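Local atomic coordinates of DegQ (PDB entry 3PV2), a protein that probably degrades misfolded proteins as an HtrA-family chaperone protease that assembles into large, self-compartmentizing 12-meric particles. Residues Gln248-Gly258 against Thr323-Ser331. Sequence-based numbering, arbitrary orientation.
Sequences QIIKFGSIHRG and TISLLRVGS
At the junction between the trypsin-like protease unit and the first PDZ domain, the end of helix 239-252 and the linker after it pack against the turn leaving PDZ helix 318-325, with R328 stacking on F252 at the helix end in a cation-pi contact. The guanidinium lies flat on the ring, the two planes differing by 7°. R328 CZ sits over the ring face, 3.5 Å from the F252 centroid. Bends at chi2 (-111°) and chi3 (129°) lay the R328 chain along the ring, bringing CD over the same face for a CH-pi contact, 3.7 Å from the centroid. K251 CD lies over the rim of the opposite face of F252. Alongside, V329 CG2 meets the edge of the H256 imidazole near its plane, 3.6 Å from H256 CD2, and also rests on G258 CA at 3.9 Å. I255 CG2 touches L326 CD2 at 4.0 Å, while R257 CG packs 3.4 Å from S325 O. A water accepts a hydrogen bond from G258 N (2.9 Å) and lies near I324 O and L327 O. No other subunit touches either segment. The polar ends of the linker divide between the domains: R257 forms salt bridges with E124 and with D122 of strand 113-122, whereas H256 bonds D352 beyond strand 342-349. From the PDZ side, L326 reaches across to D244 and V245 of helix 239-252.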
ATOM      1  N   GLN B 248      -4.611  56.905  -7.030  1.00 59.58           N
ATOM      2  CA  GLN B 248      -3.412  56.884  -6.244  1.00 60.62           C
ATOM      3  C   GLN B 248      -2.279  56.120  -6.943  1.00 59.51           C
ATOM      4  O   GLN B 248      -1.105  56.559  -6.867  1.00 59.32           O
ATOM      5  CB  GLN B 248      -3.681  56.382  -4.841  1.00 62.19           C
ATOM      6  CG  GLN B 248      -2.411  56.019  -4.053  1.00 67.26           C
ATOM      7  CD  GLN B 248      -2.566  56.250  -2.542  1.00 74.29           C
ATOM      8  OE1 GLN B 248      -3.155  57.244  -2.132  1.00 80.41           O
ATOM      9  NE2 GLN B 248      -2.026  55.348  -1.723  1.00 76.72           N
ATOM     10  N   ILE B 249      -2.611  55.038  -7.662  1.00 57.34           N
ATOM     11  CA  ILE B 249      -1.587  54.309  -8.430  1.00 55.51           C
ATOM     12  C   ILE B 249      -1.079  55.161  -9.602  1.00 55.51           C
ATOM     13  O   ILE B 249       0.097  55.144  -9.891  1.00 52.77           O
ATOM     14  CB  ILE B 249      -2.047  52.925  -8.935  1.00 54.02           C
ATOM     15  CG1 ILE B 249      -2.005  51.904  -7.787  1.00 55.23           C
ATOM     16  CG2 ILE B 249      -1.165  52.413 -10.029  1.00 50.45           C
ATOM     17  CD1 ILE B 249      -2.818  50.658  -8.012  1.00 53.24           C
ATOM     18  N   ILE B 250      -1.968  55.878 -10.283  1.00 56.13           N
ATOM     19  CA  ILE B 250      -1.556  56.684 -11.401  1.00 56.47           C
ATOM     20  C   ILE B 250      -0.592  57.802 -10.930  1.00 59.66           C
ATOM     21  O   ILE B 250       0.473  57.917 -11.492  1.00 60.03           O
ATOM     22  CB  ILE B 250      -2.771  57.248 -12.176  1.00 56.92           C
ATOM     23  CG1 ILE B 250      -3.506  56.136 -12.943  1.00 53.65           C
ATOM     24  CG2 ILE B 250      -2.376  58.330 -13.195  1.00 55.15           C
ATOM     25  CD1 ILE B 250      -4.829  56.606 -13.464  1.00 53.78           C
ATOM     26  N   LYS B 251      -0.957  58.565  -9.899  1.00 62.54           N
ATOM     27  CA  LYS B 251      -0.153  59.658  -9.368  1.00 65.63           C
ATOM     28  C   LYS B 251       1.198  59.180  -8.843  1.00 66.46           C
ATOM     29  O   LYS B 251       2.257  59.727  -9.226  1.00 66.13           O
ATOM     30  CB  LYS B 251      -0.895  60.393  -8.236  1.00 68.14           C
ATOM     31  CG  LYS B 251      -0.719  61.924  -8.185  1.00 72.75           C
ATOM     32  CD  LYS B 251      -0.553  62.458  -6.753  1.00 78.53           C
ATOM     33  CE  LYS B 251      -1.150  63.859  -6.534  1.00 83.30           C
ATOM     34  NZ  LYS B 251      -2.648  63.759  -6.331  1.00 85.31           N
ATOM     35  N   PHE B 252       1.159  58.143  -8.009  1.00 66.46           N
ATOM     36  CA  PHE B 252       2.314  57.671  -7.264  1.00 67.55           C
ATOM     37  C   PHE B 252       2.929  56.307  -7.637  1.00 67.12           C
ATOM     38  O   PHE B 252       3.983  55.945  -7.111  1.00 67.86           O
ATOM     39  CB  PHE B 252       1.953  57.591  -5.770  1.00 68.77           C
ATOM     40  CG  PHE B 252       1.558  58.904  -5.151  1.00 70.14           C
ATOM     41  CD1 PHE B 252       2.518  59.882  -4.871  1.00 72.56           C
ATOM     42  CD2 PHE B 252       0.234  59.151  -4.808  1.00 69.86           C
ATOM     43  CE1 PHE B 252       2.150  61.096  -4.270  1.00 73.06           C
ATOM     44  CE2 PHE B 252      -0.146  60.356  -4.211  1.00 70.63           C
ATOM     45  CZ  PHE B 252       0.808  61.332  -3.949  1.00 73.50           C
ATOM     46  N   GLY B 253       2.266  55.502  -8.449  1.00 66.85           N
ATOM     47  CA  GLY B 253       2.810  54.181  -8.794  1.00 66.87           C
ATOM     48  C   GLY B 253       2.554  53.047  -7.809  1.00 67.94           C
ATOM     49  O   GLY B 253       2.741  51.899  -8.164  1.00 69.02           O
ATOM     50  N   SER B 254       2.169  53.346  -6.575  1.00 68.97           N
ATOM     51  CA  SER B 254       1.705  52.325  -5.614  1.00 70.14           C
ATOM     52  C   SER B 254       0.953  52.987  -4.467  1.00 70.26           C
ATOM     53  O   SER B 254       1.024  54.192  -4.323  1.00 70.56           O
ATOM     54  CB  SER B 254       2.866  51.535  -5.029  1.00 70.79           C
ATOM     55  OG  SER B 254       3.522  52.315  -4.040  1.00 73.77           O
ATOM     56  N   ILE B 255       0.234  52.204  -3.671  1.00 70.23           N
ATOM     57  CA  ILE B 255      -0.445  52.725  -2.521  1.00 71.85           C
ATOM     58  C   ILE B 255       0.550  52.595  -1.358  1.00 74.12           C
ATOM     59  O   ILE B 255       1.008  51.500  -1.068  1.00 74.75           O
ATOM     60  CB  ILE B 255      -1.724  51.893  -2.128  1.00 72.16           C
ATOM     61  CG1 ILE B 255      -2.692  51.730  -3.313  1.00 70.49           C
ATOM     62  CG2 ILE B 255      -2.408  52.489  -0.898  1.00 69.81           C
ATOM     63  CD1 ILE B 255      -2.951  52.976  -4.042  1.00 68.89           C
ATOM     64  N   HIS B 256       0.906  53.699  -0.717  1.00 75.65           N
ATOM     65  CA  HIS B 256       1.726  53.611   0.479  1.00 77.53           C
ATOM     66  C   HIS B 256       0.826  53.882   1.681  1.00 77.24           C
ATOM     67  O   HIS B 256       0.560  55.020   2.010  1.00 78.80           O
ATOM     68  CB  HIS B 256       2.884  54.580   0.430  1.00 78.17           C
ATOM     69  CG  HIS B 256       3.819  54.430   1.592  1.00 84.57           C
ATOM     70  ND1 HIS B 256       5.006  53.734   1.510  1.00 88.41           N
ATOM     71  CD2 HIS B 256       3.721  54.853   2.876  1.00 89.06           C
ATOM     72  CE1 HIS B 256       5.605  53.746   2.688  1.00 90.40           C
ATOM     73  NE2 HIS B 256       4.847  54.423   3.532  1.00 91.92           N
ATOM     74  N   ARG B 257       0.349  52.818   2.307  1.00 75.32           N
ATOM     75  CA  ARG B 257      -0.550  52.918   3.433  1.00 75.30           C
ATOM     76  C   ARG B 257       0.141  53.412   4.701  1.00 75.41           C
ATOM     77  O   ARG B 257       1.264  52.989   5.019  1.00 76.52           O
ATOM     78  CB  ARG B 257      -1.153  51.560   3.731  1.00 74.74           C
ATOM     79  CG  ARG B 257      -2.175  51.154   2.752  1.00 71.98           C
ATOM     80  CD  ARG B 257      -2.584  49.735   2.957  1.00 67.93           C
ATOM     81  NE  ARG B 257      -3.664  49.418   2.042  1.00 66.50           N
ATOM     82  CZ  ARG B 257      -3.523  49.067   0.767  1.00 65.34           C
ATOM     83  NH1 ARG B 257      -2.323  48.950   0.223  1.00 63.68           N
ATOM     84  NH2 ARG B 257      -4.602  48.822   0.030  1.00 65.35           N
ATOM     85  N   GLY B 258      -0.535  54.314   5.404  1.00 66.25           N
ATOM     86  CA  GLY B 258      -0.002  54.870   6.623  1.00 62.76           C
ATOM     87  C   GLY B 258      -0.867  54.441   7.790  1.00 59.49           C
ATOM     88  O   GLY B 258      -1.746  53.587   7.668  1.00 57.47           O
ATOM     89  N   THR B 323     -11.829  54.708   3.584  1.00 68.00           N
ATOM     90  CA  THR B 323     -11.515  56.126   3.388  1.00 67.80           C
ATOM     91  C   THR B 323     -10.118  56.500   3.916  1.00 68.36           C
ATOM     92  O   THR B 323      -9.457  57.366   3.346  1.00 69.62           O
ATOM     93  CB  THR B 323     -12.506  57.048   4.089  1.00 67.13           C
ATOM     94  OG1 THR B 323     -13.838  56.741   3.672  1.00 67.20           O
ATOM     95  CG2 THR B 323     -12.189  58.513   3.800  1.00 65.82           C
ATOM     96  N   ILE B 324      -9.653  55.844   4.970  1.00 67.24           N
ATOM     97  CA  ILE B 324      -8.393  56.250   5.613  1.00 67.69           C
ATOM     98  C   ILE B 324      -7.165  55.536   5.038  1.00 68.67           C
ATOM     99  O   ILE B 324      -6.121  56.149   4.813  1.00 67.30           O
ATOM    100  CB  ILE B 324      -8.401  55.959   7.124  1.00 66.37           C
ATOM    101  CG1 ILE B 324      -9.193  57.018   7.887  1.00 66.11           C
ATOM    102  CG2 ILE B 324      -7.000  55.963   7.687  1.00 66.33           C
ATOM    103  CD1 ILE B 324      -9.373  56.648   9.361  1.00 63.68           C
ATOM    104  N   SER B 325      -7.335  54.238   4.815  1.00 70.10           N
ATOM    105  CA  SER B 325      -6.307  53.366   4.284  1.00 72.19           C
ATOM    106  C   SER B 325      -5.543  53.963   3.147  1.00 73.66           C
ATOM    107  O   SER B 325      -4.368  53.678   2.996  1.00 74.91           O
ATOM    108  CB  SER B 325      -6.900  52.057   3.762  1.00 73.69           C
ATOM    109  OG  SER B 325      -7.387  52.271   2.449  1.00 75.19           O
ATOM    110  N   LEU B 326      -6.183  54.784   2.338  1.00 74.62           N
ATOM    111  CA  LEU B 326      -5.545  55.264   1.134  1.00 75.98           C
ATOM    112  C   LEU B 326      -5.187  56.742   1.211  1.00 75.54           C
ATOM    113  O   LEU B 326      -4.811  57.359   0.187  1.00 77.67           O
ATOM    114  CB  LEU B 326      -6.464  55.035  -0.077  1.00 78.21           C
ATOM    115  CG  LEU B 326      -7.243  53.718  -0.246  1.00 79.56           C
ATOM    116  CD1 LEU B 326      -8.183  53.917  -1.388  1.00 81.81           C
ATOM    117  CD2 LEU B 326      -6.374  52.472  -0.466  1.00 79.29           C
ATOM    118  N   LEU B 327      -5.305  57.342   2.387  1.00 72.68           N
ATOM    119  CA  LEU B 327      -4.742  58.682   2.552  1.00 71.22           C
ATOM    120  C   LEU B 327      -3.234  58.550   2.604  1.00 69.53           C
ATOM    121  O   LEU B 327      -2.681  57.522   2.978  1.00 67.78           O
ATOM    122  CB  LEU B 327      -5.254  59.368   3.825  1.00 70.41           C
ATOM    123  CG  LEU B 327      -6.685  59.930   3.844  1.00 71.30           C
ATOM    124  CD1 LEU B 327      -7.528  59.408   2.698  1.00 71.81           C
ATOM    125  CD2 LEU B 327      -7.284  59.649   5.176  1.00 69.44           C
ATOM    126  N   ARG B 328      -2.582  59.635   2.256  1.00 69.10           N
ATOM    127  CA  ARG B 328      -1.142  59.650   2.170  1.00 68.35           C
ATOM    128  C   ARG B 328      -0.489  59.993   3.493  1.00 64.66           C
ATOM    129  O   ARG B 328      -0.903  60.931   4.175  1.00 62.16           O
ATOM    130  CB  ARG B 328      -0.723  60.681   1.108  1.00 70.43           C
ATOM    131  CG  ARG B 328      -0.879  60.156  -0.326  1.00 75.13           C
ATOM    132  CD  ARG B 328       0.489  59.961  -0.907  1.00 80.17           C
ATOM    133  NE  ARG B 328       0.677  58.654  -1.490  1.00 81.29           N
ATOM    134  CZ  ARG B 328       1.872  58.155  -1.752  1.00 82.45           C
ATOM    135  NH1 ARG B 328       2.958  58.866  -1.487  1.00 81.16           N
ATOM    136  NH2 ARG B 328       1.978  56.945  -2.273  1.00 85.54           N
ATOM    137  N   VAL B 329       0.584  59.278   3.807  1.00 63.07           N
ATOM    138  CA  VAL B 329       1.413  59.631   4.942  1.00 61.31           C
ATOM    139  C   VAL B 329       1.627  61.120   4.820  1.00 62.36           C
ATOM    140  O   VAL B 329       1.823  61.608   3.741  1.00 64.32           O
ATOM    141  CB  VAL B 329       2.772  58.879   4.932  1.00 61.65           C
ATOM    142  CG1 VAL B 329       3.788  59.523   5.944  1.00 59.99           C
ATOM    143  CG2 VAL B 329       2.567  57.363   5.201  1.00 59.18           C
ATOM    144  N   GLY B 330       1.572  61.847   5.919  1.00 62.13           N
ATOM    145  CA  GLY B 330       1.624  63.288   5.891  1.00 62.04           C
ATOM    146  C   GLY B 330       0.289  63.985   5.819  1.00 62.47           C
ATOM    147  O   GLY B 330       0.198  65.131   6.257  1.00 63.99           O
ATOM    148  N   SER B 331      -0.756  63.367   5.245  1.00 62.32           N
ATOM    149  CA  SER B 331      -2.031  64.104   5.129  1.00 62.11           C
ATOM    150  C   SER B 331      -2.747  64.382   6.433  1.00 60.70           C
ATOM    151  O   SER B 331      -2.749  63.570   7.374  1.00 59.01           O
ATOM    152  CB  SER B 331      -3.034  63.524   4.141  1.00 62.66           C
ATOM    153  OG  SER B 331      -2.892  62.164   3.912  1.00 64.56           O
TER
HETATM  154  O   HOH W   1      -2.937  55.691   4.527  1.00 62.27           O